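Serine-pyruvate aminotransferase (AgxT) (Sulfolobus solfataricus, PDB 3ZRR) probably transfers amino groups between small amino acids such as serine or alanine and the keto acids pyruvate and glyoxylate, using pyridoxal 5'-phosphate. Local coordinates at residues G9-K14 and S187-G192; G111-P116 and T140-P145; S166-E171 and Y183-Q188; E288-R293 and G303-V308. One frame throughout, in Å; residues are numbered along the deposited sequence.

Interaction 1 (G9-K14 and S187-G192). With PXG (3-[O-phosphonopyridoxyl]--amino-benzoic acid), chain C.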
loop_
_atom_site.group_PDB
_atom_site.type_symbol
_atom_site.label_atom_id
_atom_site.label_comp_id
_atom_site.label_asym_id
_atom_site.label_seq_id
_atom_site.Cartn_x
_atom_site.Cartn_y
_atom_site.Cartn_z
ATOM N N GLY A 9 -3.956 23.988 3.519
ATOM C CA GLY A 9 -4.453 22.882 2.702
ATOM C C GLY A 9 -3.343 22.089 2.022
ATOM O O GLY A 9 -2.448 22.687 1.404
ATOM N N PRO A 10 -3.387 20.740 2.140
ATOM C CA PRO A 10 -2.393 19.859 1.507
ATOM C C PRO A 10 -2.743 19.502 0.059
ATOM O O PRO A 10 -3.900 19.172 -0.232
ATOM C CB PRO A 10 -2.435 18.602 2.383
ATOM C CG PRO A 10 -3.829 18.565 2.952
ATOM C CD PRO A 10 -4.369 19.980 2.942
ATOM N N THR A 11 -1.752 19.574 -0.835
ATOM C CA THR A 11 -1.932 19.123 -2.220
ATOM C C THR A 11 -2.241 17.619 -2.185
ATOM O O THR A 11 -1.464 16.833 -1.617
ATOM C CB THR A 11 -0.694 19.461 -3.123
ATOM O OG1 THR A 11 -0.416 20.866 -3.058
ATOM C CG2 THR A 11 -0.924 19.078 -4.597
ATOM N N THR A 12 -3.401 17.241 -2.741
ATOM C CA THR A 12 -3.824 15.832 -2.817
ATOM C C THR A 12 -2.879 15.052 -3.731
ATOM O O THR A 12 -2.546 15.505 -4.838
ATOM C CB THR A 12 -5.270 15.665 -3.337
ATOM O OG1 THR A 12 -6.114 16.676 -2.763
ATOM C CG2 THR A 12 -5.817 14.256 -3.001
ATOM N N ILE A 13 -2.440 13.891 -3.250
ATOM C CA ILE A 13 -1.518 13.056 -4.004
ATOM C C ILE A 13 -2.273 11.856 -4.574
ATOM O O ILE A 13 -2.966 11.165 -3.842
ATOM C CB ILE A 13 -0.315 12.587 -3.132
ATOM C CG1 ILE A 13 0.322 13.783 -2.377
ATOM C CG2 ILE A 13 0.696 11.834 -4.003
ATOM C CD1 ILE A 13 1.354 13.416 -1.317
ATOM N N LYS A 14 -2.151 11.618 -5.879
ATOM C CA LYS A 14 -2.712 10.416 -6.466
ATOM C C LYS A 14 -2.167 9.231 -5.700
ATOM O O LYS A 14 -0.978 9.192 -5.366
ATOM C CB LYS A 14 -2.353 10.293 -7.937
ATOM C CG LYS A 14 -3.351 10.922 -8.874
ATOM C CD LYS A 14 -3.060 10.481 -10.303
ATOM C CE LYS A 14 -4.309 10.013 -11.059
ATOM N NZ LYS A 14 -5.343 11.081 -11.134
ATOM N N SER A 187 8.993 18.931 -4.624
ATOM C CA SER A 187 8.231 17.763 -5.077
ATOM C C SER A 187 6.732 17.846 -4.751
ATOM O O SER A 187 5.929 17.202 -5.414
ATOM C CB SER A 187 8.843 16.468 -4.544
ATOM O OG SER A 187 9.001 16.526 -3.136
ATOM N N GLN A 188 6.360 18.644 -3.748
ATOM C CA GLN A 188 5.016 18.522 -3.158
ATOM C C GLN A 188 3.979 19.533 -3.637
ATOM O O GLN A 188 2.864 19.516 -3.141
ATOM C CB GLN A 188 5.074 18.539 -1.616
ATOM C CG GLN A 188 5.218 19.929 -0.934
ATOM C CD GLN A 188 6.641 20.506 -1.035
ATOM O OE1 GLN A 188 7.573 19.840 -1.504
ATOM N NE2 GLN A 188 6.805 21.752 -0.600
ATOM N N LYS A 189 4.322 20.399 -4.596
ATOM C CA LYS A 189 3.358 21.443 -4.979
ATOM C C LYS A 189 2.700 21.112 -6.326
ATOM O O LYS A 189 2.005 20.090 -6.434
ATOM C CB LYS A 189 3.988 22.849 -4.901
ATOM C CG LYS A 189 4.241 23.335 -3.458
ATOM C CD LYS A 189 2.928 23.577 -2.717
ATOM C CE LYS A 189 3.061 23.585 -1.196
ATOM N NZ LYS A 189 1.715 23.863 -0.550
ATOM N N ALA A 190 2.956 21.925 -7.358
ATOM C CA ALA A 190 2.305 21.739 -8.660
ATOM C C ALA A 190 2.710 20.433 -9.347
ATOM O O ALA A 190 2.010 19.980 -10.246
ATOM C CB ALA A 190 2.505 22.952 -9.569
ATOM N N LEU A 191 3.804 19.807 -8.897
ATOM C CA LEU A 191 4.136 18.453 -9.363
ATOM C C LEU A 191 3.274 17.368 -8.696
ATOM O O LEU A 191 3.132 16.271 -9.241
ATOM C CB LEU A 191 5.630 18.130 -9.181
ATOM C CG LEU A 191 6.606 19.009 -9.994
ATOM C CD1 LEU A 191 8.037 18.670 -9.639
ATOM C CD2 LEU A 191 6.363 18.871 -11.510
ATOM N N GLY A 192 2.726 17.667 -7.516
ATOM C CA GLY A 192 1.780 16.759 -6.835
ATOM C C GLY A 192 2.318 15.453 -6.306
ATOM O O GLY A 192 1.580 14.485 -6.181
HETATM N N1 PXG C . 8.900 29.150 -2.782
HETATM C C2 PXG C . 7.562 29.111 -2.964
HETATM C C2A PXG C . 6.928 29.930 -4.071
HETATM C C3 PXG C . 6.777 28.296 -2.137
HETATM O O3 PXG C . 5.439 28.262 -2.354
HETATM C C5 PXG C . 8.739 27.602 -0.955
HETATM C C6 PXG C . 9.507 28.419 -1.813
HETATM C C5A PXG C . 9.436 26.792 0.147
HETATM O OP4 PXG C . 9.281 25.405 -0.162
HETATM P P PXG C . 9.548 24.300 0.944
HETATM O OP1 PXG C . 9.373 23.022 0.168
HETATM O OP2 PXG C . 8.527 24.582 2.039
HETATM O OP3 PXG C . 10.961 24.633 1.378
HETATM C C4 PXG C . 7.361 27.532 -1.132
HETATM C C4A PXG C . 6.551 26.624 -0.219
HETATM C C7 PXG C . 1.339 28.181 2.616
HETATM C C8 PXG C . 2.570 27.365 2.350
HETATM O O2 PXG C . 1.261 28.828 3.693
HETATM C C9 PXG C . 3.274 27.497 1.145
HETATM C C10 PXG C . 4.420 26.734 0.915
HETATM C C11 PXG C . 4.829 25.838 1.905
HETATM C C12 PXG C . 4.124 25.697 3.107
HETATM C C13 PXG C . 2.990 26.466 3.324
HETATM O O8 PXG C . 0.426 28.166 1.753
HETATM N N9 PXG C . 5.121 26.850 -0.242
HETATM O O HOH W 1 1.404 20.528 0.293
#
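The peptide carbonyl of Gln188 takes the side chain of Thr11 against it, with Thr11 OG1 3.5 Å from Gln188 O, while the residue's other flat group, the carboxamide, leads away to the phosphate of the bound pyridoxyl adduct PXG. There Gln188 NE2 donates to OP1 of PXG at 3.0 Å, with an N-H...O angle of 154°. Gln188 CG lies between the backbone N and the carbonyl carbon (chi1 80°), and the bend at chi2 turns the amide to the phosphate. Thr11 CG2 rests 3.6 Å from Lys189 O, which accepts Gly192 N and closes a type I turn. Gly192 O meets Ile13 CG2 at 3.5 Å. One water links Thr11 N and Lys189 NZ, weakly at both ends. Lys189 CE passes 4.0 Å from N9 of PXG, consistent with this being the lysine that carries the cofactor in class-V aminotransferases. A leucine in place of Gln188 would probably leave OP1 without this donor, although Gly63 and Thr64 of the same chain and Thr243 of the second subunit also bind PXG. No direct hydrogen bond joins the segments, which meet by van der Waals contact and one weak water link, the Gln188 amide being spent on the PXG phosphate.

Interaction 2 (G111-P116 and T140-P145)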
loop_
_atom_site.group_PDB
_atom_site.type_symbol
_atom_site.label_atom_id
_atom_site.label_comp_id
_atom_site.label_asym_id
_atom_site.label_seq_id
_atom_site.Cartn_x
_atom_site.Cartn_y
_atom_site.Cartn_z
ATOM N N GLY A 111 0.309 42.912 -3.139
ATOM C CA GLY A 111 -0.551 42.169 -4.060
ATOM C C GLY A 111 -0.320 42.502 -5.526
ATOM O O GLY A 111 -0.992 41.959 -6.394
ATOM N N ASP A 112 0.618 43.403 -5.803
ATOM C CA ASP A 112 0.989 43.736 -7.177
ATOM C C ASP A 112 2.246 42.916 -7.519
ATOM O O ASP A 112 2.601 41.983 -6.805
ATOM C CB ASP A 112 1.274 45.237 -7.283
ATOM C CG ASP A 112 0.859 45.830 -8.613
ATOM O OD1 ASP A 112 1.263 45.332 -9.696
ATOM O OD2 ASP A 112 0.102 46.810 -8.568
ATOM N N TYR A 113 2.894 43.243 -8.625
ATOM C CA TYR A 113 4.127 42.596 -9.011
ATOM C C TYR A 113 5.067 43.642 -9.628
ATOM O O TYR A 113 4.613 44.633 -10.203
ATOM C CB TYR A 113 3.875 41.453 -10.008
ATOM C CG TYR A 113 3.371 41.921 -11.346
ATOM C CD1 TYR A 113 2.009 42.154 -11.554
ATOM C CD2 TYR A 113 4.250 42.141 -12.415
ATOM C CE1 TYR A 113 1.533 42.571 -12.786
ATOM C CE2 TYR A 113 3.778 42.566 -13.662
ATOM C CZ TYR A 113 2.415 42.788 -13.824
ATOM O OH TYR A 113 1.923 43.233 -15.017
ATOM N N VAL A 114 6.368 43.388 -9.526
ATOM C CA VAL A 114 7.395 44.289 -10.035
ATOM C C VAL A 114 7.413 44.209 -11.555
ATOM O O VAL A 114 7.621 43.125 -12.136
ATOM C CB VAL A 114 8.775 43.915 -9.451
ATOM C CG1 VAL A 114 9.880 44.901 -9.927
ATOM C CG2 VAL A 114 8.686 43.927 -7.939
ATOM N N LYS A 115 7.189 45.350 -12.209
ATOM C CA LYS A 115 7.116 45.338 -13.677
ATOM C C LYS A 115 8.482 45.056 -14.236
ATOM O O LYS A 115 9.486 45.392 -13.590
ATOM C CB LYS A 115 6.595 46.675 -14.229
ATOM C CG LYS A 115 5.368 47.236 -13.508
ATOM C CD LYS A 115 4.103 46.479 -13.898
ATOM C CE LYS A 115 2.845 46.952 -13.144
ATOM N NZ LYS A 115 2.788 46.338 -11.798
ATOM N N PRO A 116 8.538 44.440 -15.432
ATOM C CA PRO A 116 9.789 44.142 -16.107
ATOM C C PRO A 116 10.661 45.395 -16.277
ATOM O O PRO A 116 11.886 45.301 -16.150
ATOM C CB PRO A 116 9.330 43.606 -17.462
ATOM C CG PRO A 116 8.047 42.970 -17.211
ATOM C CD PRO A 116 7.392 43.808 -16.120
ATOM N N THR A 140 0.274 35.429 -2.181
ATOM C CA THR A 140 -0.688 36.372 -2.762
ATOM C C THR A 140 -1.352 35.865 -4.050
ATOM O O THR A 140 -2.300 36.469 -4.527
ATOM C CB THR A 140 -0.022 37.743 -3.113
ATOM O OG1 THR A 140 0.968 37.554 -4.145
ATOM C CG2 THR A 140 0.588 38.439 -1.872
ATOM N N GLY A 141 -0.836 34.788 -4.624
ATOM C CA GLY A 141 -1.396 34.223 -5.854
ATOM C C GLY A 141 -1.019 34.992 -7.112
ATOM O O GLY A 141 -1.683 34.877 -8.139
ATOM N N VAL A 142 0.071 35.749 -7.028
ATOM C CA VAL A 142 0.515 36.610 -8.102
ATOM C C VAL A 142 1.626 35.976 -8.942
ATOM O O VAL A 142 2.676 35.572 -8.427
ATOM C CB VAL A 142 0.980 37.965 -7.528
ATOM C CG1 VAL A 142 1.660 38.811 -8.591
ATOM C CG2 VAL A 142 -0.197 38.717 -6.949
ATOM N N ARG A 143 1.378 35.868 -10.238
ATOM C CA ARG A 143 2.353 35.316 -11.174
ATOM C C ARG A 143 3.171 36.453 -11.772
ATOM O O ARG A 143 2.610 37.390 -12.355
ATOM C CB ARG A 143 1.646 34.543 -12.293
ATOM C CG ARG A 143 2.585 33.870 -13.264
ATOM C CD ARG A 143 1.852 33.151 -14.412
ATOM N NE ARG A 143 0.853 34.036 -14.981
ATOM C CZ ARG A 143 -0.446 33.772 -15.100
ATOM N NH1 ARG A 143 -0.951 32.586 -14.751
ATOM N NH2 ARG A 143 -1.238 34.719 -15.582
ATOM N N GLU A 144 4.491 36.368 -11.628
ATOM C CA GLU A 144 5.424 37.332 -12.224
ATOM C C GLU A 144 5.630 37.007 -13.701
ATOM O O GLU A 144 5.802 35.839 -14.041
ATOM C CB GLU A 144 6.761 37.333 -11.476
ATOM C CG GLU A 144 7.818 38.286 -12.054
ATOM C CD GLU A 144 7.652 39.748 -11.616
ATOM O OE1 GLU A 144 6.898 40.074 -10.670
ATOM O OE2 GLU A 144 8.321 40.593 -12.210
ATOM N N PRO A 145 5.597 38.032 -14.591
ATOM C CA PRO A 145 5.832 37.771 -16.012
ATOM C C PRO A 145 7.318 37.544 -16.219
ATOM O O PRO A 145 8.043 38.446 -16.690
ATOM C CB PRO A 145 5.353 39.058 -16.709
ATOM C CG PRO A 145 5.479 40.112 -15.700
ATOM C CD PRO A 145 5.219 39.435 -14.347
HETATM O O HOH W 2 2.059 40.134 -4.695
#
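Tyr113 and Glu144 illustrate how two flat groups can meet steeply: ring and carboxylate planes stand 81° apart, and Glu144 OE1 comes to the ring's edge, 3.8 Å from Tyr113 CD2. The other oxygen, Glu144 OE2, lies 2.6 Å from Val114 O, while OE1 accepts from Asn85 ND2. The glutamate gets there by a bend at chi2 (81°). Lys115 NZ sits above one face of the tyrosine ring, 4.0 Å over its centre, and is held in that place by a salt bridge to Asp112 OD1 and a bond to Tyr113 O. Pro145 comes in at a slant, its CD 3.5 Å from Tyr113 CD2, and Val142 CG1 packs on Tyr113 CB at 3.7 Å. Farther along, the rings of Pro116 and Pro145 cross at about a right angle. The tyrosine hydroxyl bonds to Glu295. The two prolines stand at the starts of helices 116-125 and 146-153, where Pro116 also packs on calcium-binding Asp148, and Gly141 and Val142 form a G1 beta bulge in the small hairpin with strand 136-137.

Interaction 3 (S166-E171 and Y183-Q188). With PXG (3-[O-phosphonopyridoxyl]--amino-benzoic acid), chain C.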
loop_
_atom_site.group_PDB
_atom_site.type_symbol
_atom_site.label_atom_id
_atom_site.label_comp_id
_atom_site.label_asym_id
_atom_site.label_seq_id
_atom_site.Cartn_x
_atom_site.Cartn_y
_atom_site.Cartn_z
ATOM N N SER A 166 5.594 27.047 -6.982
ATOM C CA SER A 166 4.151 27.075 -7.273
ATOM C C SER A 166 3.823 27.289 -8.749
ATOM O O SER A 166 2.716 27.757 -9.061
ATOM C CB SER A 166 3.459 28.182 -6.465
ATOM O OG SER A 166 3.428 27.886 -5.109
ATOM N N SER A 167 4.753 26.969 -9.655
ATOM C CA SER A 167 4.475 27.151 -11.071
ATOM C C SER A 167 4.843 25.957 -11.928
ATOM O O SER A 167 4.152 25.661 -12.909
ATOM C CB SER A 167 5.197 28.378 -11.610
ATOM O OG SER A 167 6.593 28.142 -11.613
ATOM N N VAL A 168 5.933 25.277 -11.582
ATOM C CA VAL A 168 6.438 24.207 -12.421
ATOM C C VAL A 168 5.468 23.050 -12.381
ATOM O O VAL A 168 5.037 22.632 -11.280
ATOM C CB VAL A 168 7.868 23.752 -12.017
ATOM C CG1 VAL A 168 8.257 22.492 -12.792
ATOM C CG2 VAL A 168 8.881 24.896 -12.241
ATOM N N GLY A 169 5.116 22.554 -13.579
ATOM C CA GLY A 169 4.065 21.542 -13.747
ATOM C C GLY A 169 2.651 22.093 -13.915
ATOM O O GLY A 169 1.712 21.327 -14.120
ATOM N N ALA A 170 2.494 23.420 -13.856
ATOM C CA ALA A 170 1.160 24.043 -13.949
ATOM C C ALA A 170 1.093 25.296 -14.837
ATOM O O ALA A 170 0.122 25.491 -15.572
ATOM C CB ALA A 170 0.674 24.373 -12.556
ATOM N N GLU A 171 2.112 26.156 -14.746
ATOM C CA GLU A 171 2.240 27.319 -15.613
ATOM C C GLU A 171 3.267 26.966 -16.672
ATOM O O GLU A 171 4.097 26.069 -16.457
ATOM C CB GLU A 171 2.737 28.540 -14.820
ATOM C CG GLU A 171 1.982 28.809 -13.491
ATOM C CD GLU A 171 0.756 29.722 -13.650
ATOM O OE1 GLU A 171 0.427 30.124 -14.795
ATOM O OE2 GLU A 171 0.142 30.061 -12.615
ATOM N N TYR A 183 16.387 27.069 -12.587
ATOM C CA TYR A 183 14.946 27.015 -12.400
ATOM C C TYR A 183 14.699 25.964 -11.348
ATOM O O TYR A 183 15.183 24.845 -11.464
ATOM C CB TYR A 183 14.214 26.650 -13.699
ATOM C CG TYR A 183 12.989 27.520 -13.937
ATOM C CD1 TYR A 183 11.869 27.423 -13.091
ATOM C CD2 TYR A 183 12.953 28.435 -14.990
ATOM C CE1 TYR A 183 10.743 28.212 -13.288
ATOM C CE2 TYR A 183 11.814 29.242 -15.215
ATOM C CZ TYR A 183 10.718 29.122 -14.363
ATOM O OH TYR A 183 9.596 29.907 -14.551
ATOM N N LEU A 184 13.986 26.308 -10.289
ATOM C CA LEU A 184 13.880 25.332 -9.210
ATOM C C LEU A 184 12.430 25.130 -8.772
ATOM O O LEU A 184 11.559 25.995 -8.997
ATOM C CB LEU A 184 14.798 25.713 -8.038
ATOM C CG LEU A 184 14.402 27.001 -7.307
ATOM C CD1 LEU A 184 13.302 26.758 -6.273
ATOM C CD2 LEU A 184 15.645 27.611 -6.614
ATOM N N THR A 185 12.171 23.961 -8.201
ATOM C CA THR A 185 10.865 23.678 -7.629
ATOM C C THR A 185 11.009 22.683 -6.478
ATOM O O THR A 185 12.132 22.416 -6.014
ATOM C CB THR A 185 9.801 23.236 -8.725
ATOM O OG1 THR A 185 8.516 23.048 -8.103
ATOM C CG2 THR A 185 10.216 21.935 -9.428
ATOM N N ALA A 186 9.876 22.177 -5.989
ATOM C CA ALA A 186 9.848 21.200 -4.921
ATOM C C ALA A 186 8.984 20.030 -5.370
ATOM O O ALA A 186 8.319 20.112 -6.394
ATOM C CB ALA A 186 9.318 21.838 -3.620
ATOM N N SER A 187 8.993 18.931 -4.624
ATOM C CA SER A 187 8.231 17.763 -5.077
ATOM C C SER A 187 6.732 17.846 -4.751
ATOM O O SER A 187 5.929 17.202 -5.414
ATOM C CB SER A 187 8.843 16.468 -4.544
ATOM O OG SER A 187 9.001 16.526 -3.136
ATOM N N GLN A 188 6.360 18.644 -3.748
ATOM C CA GLN A 188 5.016 18.522 -3.158
ATOM C C GLN A 188 3.979 19.533 -3.637
ATOM O O GLN A 188 2.864 19.516 -3.141
ATOM C CB GLN A 188 5.074 18.539 -1.616
ATOM C CG GLN A 188 5.218 19.929 -0.934
ATOM C CD GLN A 188 6.641 20.506 -1.035
ATOM O OE1 GLN A 188 7.573 19.840 -1.504
ATOM N NE2 GLN A 188 6.805 21.752 -0.600
HETATM N N1 PXG C . 8.900 29.150 -2.782
HETATM C C2 PXG C . 7.562 29.111 -2.964
HETATM C C2A PXG C . 6.928 29.930 -4.071
HETATM C C3 PXG C . 6.777 28.296 -2.137
HETATM O O3 PXG C . 5.439 28.262 -2.354
HETATM C C5 PXG C . 8.739 27.602 -0.955
HETATM C C6 PXG C . 9.507 28.419 -1.813
HETATM C C5A PXG C . 9.436 26.792 0.147
HETATM O OP4 PXG C . 9.281 25.405 -0.162
HETATM P P PXG C . 9.548 24.300 0.944
HETATM O OP1 PXG C . 9.373 23.022 0.168
HETATM O OP2 PXG C . 8.527 24.582 2.039
HETATM O OP3 PXG C . 10.961 24.633 1.378
HETATM C C4 PXG C . 7.361 27.532 -1.132
HETATM C C4A PXG C . 6.551 26.624 -0.219
HETATM C C7 PXG C . 1.339 28.181 2.616
HETATM C C8 PXG C . 2.570 27.365 2.350
HETATM O O2 PXG C . 1.261 28.828 3.693
HETATM C C9 PXG C . 3.274 27.497 1.145
HETATM C C10 PXG C . 4.420 26.734 0.915
HETATM C C11 PXG C . 4.829 25.838 1.905
HETATM C C12 PXG C . 4.124 25.697 3.107
HETATM C C13 PXG C . 2.990 26.466 3.324
HETATM O O8 PXG C . 0.426 28.166 1.753
HETATM N N9 PXG C . 5.121 26.850 -0.242
HETATM O O HOH W 3 5.892 23.026 -8.884
#
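Val168 packs on Thr185 and Tyr183 by van der Waals contact: Val168 CB lies flank to flank with Thr185 CB at 3.9 Å, and Val168 CG2 reaches Tyr183 CE1 at 3.9 Å, coming obliquely to the ring as the two side chains run antiparallel alongside one another. Ser167 OG stands at the edge of the same ring. Met48 of helix 31-48 packs on Val168, Tyr183 and Thr185 alike. Polar links are fewer and run through water: one molecule lies 2.6 Å from Val168 O and 2.7 Å from Thr185 OG1. Placing Thr185 OG1 opposite the backbone N (chi1 -177°) turns the hydroxyl to that water and lays the CG2 methyl against Val168. Within the loop, Ser167 O accepts from Ala170 N at 2.9 Å and from Glu171 N at 2.8 Å, which folds the chain back on itself. At the cofactor, Ala186 CB approaches PXG OP1 to 4.0 Å, and Ser166, whose hydroxyl bonds to Thr138, lies beside the O3 side of the pyridine. The chemistry is thus divided: an apolar seam sets the loop against strand 182-186, while Ser166 at the start of the loop and Gln188 just after the strand both reach the pyridoxal phosphate site.

Interaction 4 (E288-R293 and G303-V308). With CA (calcium ion), chain F.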
loop_
_atom_site.group_PDB
_atom_site.type_symbol
_atom_site.label_atom_id
_atom_site.label_comp_id
_atom_site.label_asym_id
_atom_site.label_seq_id
_atom_site.Cartn_x
_atom_site.Cartn_y
_atom_site.Cartn_z
ATOM N N GLU A 288 -13.803 39.716 -4.241
ATOM C CA GLU A 288 -12.636 40.353 -4.817
ATOM C C GLU A 288 -11.406 39.450 -4.668
ATOM O O GLU A 288 -11.199 38.814 -3.627
ATOM C CB GLU A 288 -12.401 41.670 -4.098
ATOM C CG GLU A 288 -11.379 42.585 -4.753
ATOM C CD GLU A 288 -11.178 43.862 -3.944
ATOM O OE1 GLU A 288 -12.055 44.163 -3.100
ATOM O OE2 GLU A 288 -10.170 44.575 -4.146
ATOM N N ILE A 289 -10.597 39.407 -5.727
ATOM C CA ILE A 289 -9.356 38.625 -5.762
ATOM C C ILE A 289 -8.186 39.459 -5.179
ATOM O O ILE A 289 -8.167 40.675 -5.329
ATOM C CB ILE A 289 -9.105 38.115 -7.199
ATOM C CG1 ILE A 289 -10.113 37.001 -7.499
ATOM C CG2 ILE A 289 -7.685 37.575 -7.376
ATOM C CD1 ILE A 289 -10.238 36.639 -8.961
ATOM N N VAL A 290 -7.251 38.825 -4.468
ATOM C CA VAL A 290 -6.133 39.564 -3.850
ATOM C C VAL A 290 -5.171 40.141 -4.909
ATOM O O VAL A 290 -4.815 41.331 -4.836
ATOM C CB VAL A 290 -5.363 38.721 -2.797
ATOM C CG1 VAL A 290 -4.092 39.421 -2.367
ATOM C CG2 VAL A 290 -6.206 38.508 -1.579
ATOM N N ALA A 291 -4.771 39.333 -5.890
ATOM C CA ALA A 291 -3.888 39.836 -6.957
ATOM C C ALA A 291 -4.460 41.122 -7.570
ATOM O O ALA A 291 -5.621 41.150 -7.978
ATOM C CB ALA A 291 -3.695 38.799 -8.006
ATOM N N ARG A 292 -3.658 42.190 -7.617
ATOM C CA ARG A 292 -4.164 43.507 -8.034
ATOM C C ARG A 292 -4.379 43.564 -9.529
ATOM O O ARG A 292 -5.308 44.209 -9.982
ATOM C CB ARG A 292 -3.218 44.675 -7.627
ATOM C CG ARG A 292 -3.017 44.928 -6.129
ATOM C CD ARG A 292 -4.284 45.394 -5.406
ATOM N NE ARG A 292 -5.253 44.302 -5.245
ATOM C CZ ARG A 292 -6.500 44.453 -4.802
ATOM N NH1 ARG A 292 -6.953 45.666 -4.468
ATOM N NH2 ARG A 292 -7.306 43.392 -4.700
ATOM N N ARG A 293 -3.526 42.881 -10.285
ATOM C CA ARG A 293 -3.544 42.974 -11.738
ATOM C C ARG A 293 -3.961 41.643 -12.371
ATOM O O ARG A 293 -3.284 40.627 -12.188
ATOM C CB ARG A 293 -2.170 43.407 -12.263
ATOM C CG ARG A 293 -1.624 44.657 -11.593
ATOM C CD ARG A 293 -1.730 45.903 -12.413
ATOM N NE ARG A 293 -0.933 46.942 -11.754
ATOM C CZ ARG A 293 -0.623 48.133 -12.265
ATOM N NH1 ARG A 293 -1.008 48.484 -13.488
ATOM N NH2 ARG A 293 0.101 48.975 -11.544
ATOM N N GLY A 303 -6.129 34.308 -4.005
ATOM C CA GLY A 303 -6.475 34.901 -2.725
ATOM C C GLY A 303 -7.864 35.512 -2.816
ATOM O O GLY A 303 -8.219 36.138 -3.814
ATOM N N VAL A 304 -8.651 35.313 -1.766
ATOM C CA VAL A 304 -10.057 35.696 -1.771
ATOM C C VAL A 304 -10.275 36.661 -0.619
ATOM O O VAL A 304 -10.135 36.290 0.543
ATOM C CB VAL A 304 -10.974 34.461 -1.616
ATOM C CG1 VAL A 304 -12.437 34.868 -1.659
ATOM C CG2 VAL A 304 -10.687 33.416 -2.729
ATOM N N ILE A 305 -10.590 37.909 -0.952
ATOM C CA ILE A 305 -10.824 38.944 0.064
ATOM C C ILE A 305 -12.210 38.810 0.706
ATOM O O ILE A 305 -13.210 38.640 0.012
ATOM C CB ILE A 305 -10.643 40.350 -0.529
ATOM C CG1 ILE A 305 -9.168 40.591 -0.819
ATOM C CG2 ILE A 305 -11.186 41.435 0.427
ATOM C CD1 ILE A 305 -8.913 41.703 -1.817
ATOM N N LEU A 306 -12.235 38.873 2.032
ATOM C CA LEU A 306 -13.470 38.888 2.788
ATOM C C LEU A 306 -13.676 40.284 3.376
ATOM O O LEU A 306 -12.745 40.879 3.926
ATOM C CB LEU A 306 -13.453 37.814 3.882
ATOM C CG LEU A 306 -13.331 36.366 3.358
ATOM C CD1 LEU A 306 -13.164 35.379 4.476
ATOM C CD2 LEU A 306 -14.524 35.959 2.503
ATOM N N LYS A 307 -14.887 40.813 3.229
ATOM C CA LYS A 307 -15.227 42.143 3.753
ATOM C C LYS A 307 -15.821 42.063 5.155
ATOM O O LYS A 307 -15.710 43.007 5.935
ATOM C CB LYS A 307 -16.208 42.863 2.821
ATOM C CG LYS A 307 -15.775 43.023 1.373
ATOM C CD LYS A 307 -14.455 43.781 1.211
ATOM C CE LYS A 307 -14.265 44.292 -0.228
ATOM N NZ LYS A 307 -14.066 43.227 -1.261
ATOM N N VAL A 308 -16.457 40.936 5.472
ATOM C CA VAL A 308 -17.223 40.805 6.715
ATOM C C VAL A 308 -16.826 39.565 7.513
ATOM O O VAL A 308 -16.456 39.668 8.673
ATOM C CB VAL A 308 -18.761 40.766 6.435
ATOM C CG1 VAL A 308 -19.533 40.471 7.714
ATOM C CG2 VAL A 308 -19.236 42.071 5.775
HETATM CA CA CA F . -10.341 46.169 -2.165
HETATM O O HOH W 4 -14.423 40.442 -1.652
HETATM O O HOH W 5 -4.902 36.381 -5.693
#
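Segments 288-293 and 303-308 come together in a beta hairpin at one border of an antiparallel sheet of four strands, and a calcium ion lies on the side where Glu288 projects. Ile305 N donates to Glu288 O at 2.9 Å, and Val290 N to Gly303 O at 2.9 Å. Between them, Ile289 and Val304 form a non-hydrogen-bonded pair. Gly303 lies tight against Val290, where a CB would run into Val290 CG2. That same methyl packs on Ile305 CG1, the two side chains crossing at about a right angle. In this hairpin the extended Glu288 side chain (chi1 -169°) carries its carboxylate out to bind calcium with both oxygens, OE2 at 2.5 Å and OE1 at 2.8 Å from the ion. Lys307 NZ bonds to Glu288 OE1 at 2.9 Å on its anti side, and Arg292 NH2 makes a salt bridge with Glu288 OE2 at 3.1 Å, close to the guanidinium plane. Bends at chi2 and chi3 fold Arg292 back so that NE also donates to Val290 O at 3.0 Å. With alanine here, OE2 would probably lose this positive mate and Val290 O its NE donor. Ile305 CD1 lies 3.8 Å from Glu288 CD, on the calcium-bearing side, while Val304 points to the other side and packs on Leu282 of helix 264-284 and on Phe336.

In the fold
Two of the contacts serve the cofactor directly. Interactions 1 and 3, whose centres are 10 Å apart, share Ser187 and Gln188, both touch PXG, and pack together where Ala190 CB meets Ala170 CB at 3.8 Å. From there a chain of touches leads outward. Interaction 2, centred about 17 Å from interaction 3, is joined to it by the salt bridge of Arg143 NH1 with Glu171 OE1 (2.8 Å). It joins interaction 4 in turn, where Gly111 O probably accepts Arg292 N at 2.9 Å and Val142 packs on Ala291. Interaction 4, with its calcium, is the outlying member, centred about 24 Å from interactions 1 and 3 and touching neither.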